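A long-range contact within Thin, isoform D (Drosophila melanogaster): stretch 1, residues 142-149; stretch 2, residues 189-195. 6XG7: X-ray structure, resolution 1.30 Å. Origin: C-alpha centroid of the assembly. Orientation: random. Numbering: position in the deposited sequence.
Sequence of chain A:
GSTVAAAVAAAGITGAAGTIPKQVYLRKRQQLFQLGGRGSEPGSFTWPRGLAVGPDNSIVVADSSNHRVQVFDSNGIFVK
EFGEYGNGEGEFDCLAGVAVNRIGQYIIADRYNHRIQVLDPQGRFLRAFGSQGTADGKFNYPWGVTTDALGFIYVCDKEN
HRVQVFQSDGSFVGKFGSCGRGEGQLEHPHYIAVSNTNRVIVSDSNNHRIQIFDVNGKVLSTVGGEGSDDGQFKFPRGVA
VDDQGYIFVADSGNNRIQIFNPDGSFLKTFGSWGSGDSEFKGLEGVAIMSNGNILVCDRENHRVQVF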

# COMPACT_ATOMS: atom_id res chain seq x y z
N PRO A 142 5.58 5.14 10.35
CA PRO A 142 4.99 5.37 9.03
C PRO A 142 4.85 4.05 8.31
O PRO A 142 5.75 3.21 8.34
CB PRO A 142 6.01 6.29 8.34
CG PRO A 142 7.32 5.90 8.94
CD PRO A 142 7.00 5.54 10.39
N TRP A 143 3.70 3.86 7.67
CA TRP A 143 3.36 2.56 7.10
C TRP A 143 3.08 2.73 5.61
O TRP A 143 4.01 2.71 4.80
CB TRP A 143 2.21 1.91 7.88
CG TRP A 143 2.18 0.41 7.69
CD1 TRP A 143 1.78 -0.28 6.58
CD2 TRP A 143 2.60 -0.59 8.63
NE1 TRP A 143 1.93 -1.62 6.76
CE2 TRP A 143 2.42 -1.85 8.01
CE3 TRP A 143 3.11 -0.55 9.93
CZ2 TRP A 143 2.73 -3.05 8.64
CZ3 TRP A 143 3.41 -1.75 10.56
CH2 TRP A 143 3.20 -2.98 9.92
N GLY A 144 1.83 2.92 5.21
CA GLY A 144 1.54 3.14 3.81
C GLY A 144 2.00 4.51 3.34
O GLY A 144 2.01 5.49 4.10
N VAL A 145 2.35 4.58 2.06
CA VAL A 145 2.74 5.83 1.42
C VAL A 145 2.23 5.80 -0.02
O VAL A 145 2.21 4.76 -0.68
CB VAL A 145 4.27 6.05 1.53
CG1 VAL A 145 5.05 4.97 0.80
CG2 VAL A 145 4.63 7.44 1.04
N THR A 146 1.78 6.96 -0.50
CA THR A 146 1.37 7.09 -1.89
C THR A 146 1.62 8.52 -2.34
O THR A 146 2.00 9.39 -1.55
CB THR A 146 -0.09 6.66 -2.08
OG1 THR A 146 -0.36 6.47 -3.48
CG2 THR A 146 -1.05 7.70 -1.49
N THR A 147 1.42 8.76 -3.64
CA THR A 147 1.63 10.07 -4.23
C THR A 147 0.48 10.42 -5.16
O THR A 147 -0.25 9.54 -5.64
CB THR A 147 2.96 10.17 -5.00
OG1 THR A 147 2.89 9.44 -6.23
CG2 THR A 147 4.13 9.69 -4.14
N ASP A 148 0.32 11.71 -5.41
CA ASP A 148 -0.69 12.19 -6.36
C ASP A 148 -0.04 12.68 -7.66
O ASP A 148 1.18 12.62 -7.84
CB ASP A 148 -1.61 13.22 -5.71
CG ASP A 148 -0.93 14.54 -5.40
OD1 ASP A 148 0.16 14.81 -5.92
OD2 ASP A 148 -1.53 15.34 -4.64
N ALA A 149 -0.89 13.15 -8.58
CA ALA A 149 -0.44 13.57 -9.90
C ALA A 149 0.56 14.72 -9.85
O ALA A 149 1.32 14.90 -10.80
CB ALA A 149 -1.62 13.98 -10.79
N PRO A 189 -4.36 3.08 11.18
CA PRO A 189 -4.43 3.05 9.72
C PRO A 189 -3.12 2.52 9.16
O PRO A 189 -2.04 2.85 9.65
CB PRO A 189 -4.63 4.52 9.35
CG PRO A 189 -3.88 5.26 10.46
CD PRO A 189 -4.18 4.45 11.70
N HIS A 190 -3.22 1.68 8.13
CA HIS A 190 -2.05 1.04 7.54
C HIS A 190 -1.73 1.54 6.13
O HIS A 190 -0.61 1.95 5.88
CB HIS A 190 -2.18 -0.49 7.54
CG HIS A 190 -1.93 -1.12 8.87
ND1 HIS A 190 -2.84 -1.08 9.89
CD2 HIS A 190 -0.85 -1.79 9.35
CE1 HIS A 190 -2.36 -1.72 10.94
NE2 HIS A 190 -1.15 -2.16 10.64
N TYR A 191 -2.65 1.43 5.18
CA TYR A 191 -2.35 1.72 3.79
C TYR A 191 -3.24 2.82 3.24
O TYR A 191 -4.25 3.21 3.84
CB TYR A 191 -2.41 0.44 2.96
CG TYR A 191 -1.32 -0.56 3.27
CD1 TYR A 191 -0.09 -0.48 2.64
CD2 TYR A 191 -1.51 -1.60 4.18
CE1 TYR A 191 0.92 -1.40 2.90
CE2 TYR A 191 -0.51 -2.52 4.45
CZ TYR A 191 0.71 -2.42 3.81
OH TYR A 191 1.73 -3.32 4.05
N ILE A 192 -2.84 3.33 2.07
CA ILE A 192 -3.40 4.56 1.54
C ILE A 192 -3.28 4.58 0.02
O ILE A 192 -2.34 4.04 -0.57
CB ILE A 192 -2.70 5.78 2.20
CG1 ILE A 192 -3.34 7.11 1.83
CG2 ILE A 192 -1.19 5.78 1.89
CD1 ILE A 192 -2.87 8.22 2.77
N ALA A 193 -4.24 5.25 -0.61
CA ALA A 193 -4.24 5.46 -2.05
C ALA A 193 -4.90 6.81 -2.31
O ALA A 193 -5.72 7.27 -1.53
CB ALA A 193 -5.00 4.35 -2.79
N VAL A 194 -4.52 7.45 -3.41
CA VAL A 194 -5.11 8.72 -3.81
C VAL A 194 -5.61 8.59 -5.24
O VAL A 194 -4.86 8.20 -6.14
CB VAL A 194 -4.12 9.89 -3.67
CG1 VAL A 194 -4.77 11.19 -4.12
CG2 VAL A 194 -3.67 10.04 -2.24
N SER A 195 -6.89 8.92 -5.45
CA SER A 195 -7.53 8.77 -6.74
C SER A 195 -7.25 9.96 -7.66
O SER A 195 -6.81 11.03 -7.23
CB SER A 195 -9.04 8.65 -6.55
OG SER A 195 -9.56 9.87 -6.07
O HOH W 1 -2.59 6.01 -5.02

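Two strands run nearly parallel, their directions 6° apart and their axes 4.9 Å apart at closest approach. Direct hydrogen bonding between them is sparse. One backbone bond links them: Gly144 N donates to His190 O at 2.7 Å. Gly144 has no side chain, and this matters here. An ideal CB on it would lie 2.6 Å from His190 O and 2.7 Å from Tyr191 CA, both clashes.

The Trp143 indole donates from NE1 to Tyr191 OH at 3.2 Å, a weak hydrogen bond. Tyr191 OH is also hydrogen-bonded elsewhere in the structure. Two edge-to-face pairs hold the indole. His190 turns its edge to the Trp143 face, with CD2 of His190 3.5 Å from CE2 of Trp143. Trp143 in turn presents its edge to the Tyr191 face. His190 ND1 is satisfied by a residue just outside the stretches.

Farther along, a water replaces direct pairing. It accepts from Val194 N at 2.9 Å and hydrogen-bonds Thr146 OG1 at 2.7 Å, so both polar atoms are satisfied through one bridge. The Thr146 methyl packs beside it, CG2 lying 3.6 Å from Val194 CG2 and 3.9 Å from Ile192 CG2. Asp148 makes only an apolar approach across the contact, CB to Val194 CG1 at 4.1 Å. Its carboxylate oxygens are hydrogen-bonded outside the two stretches.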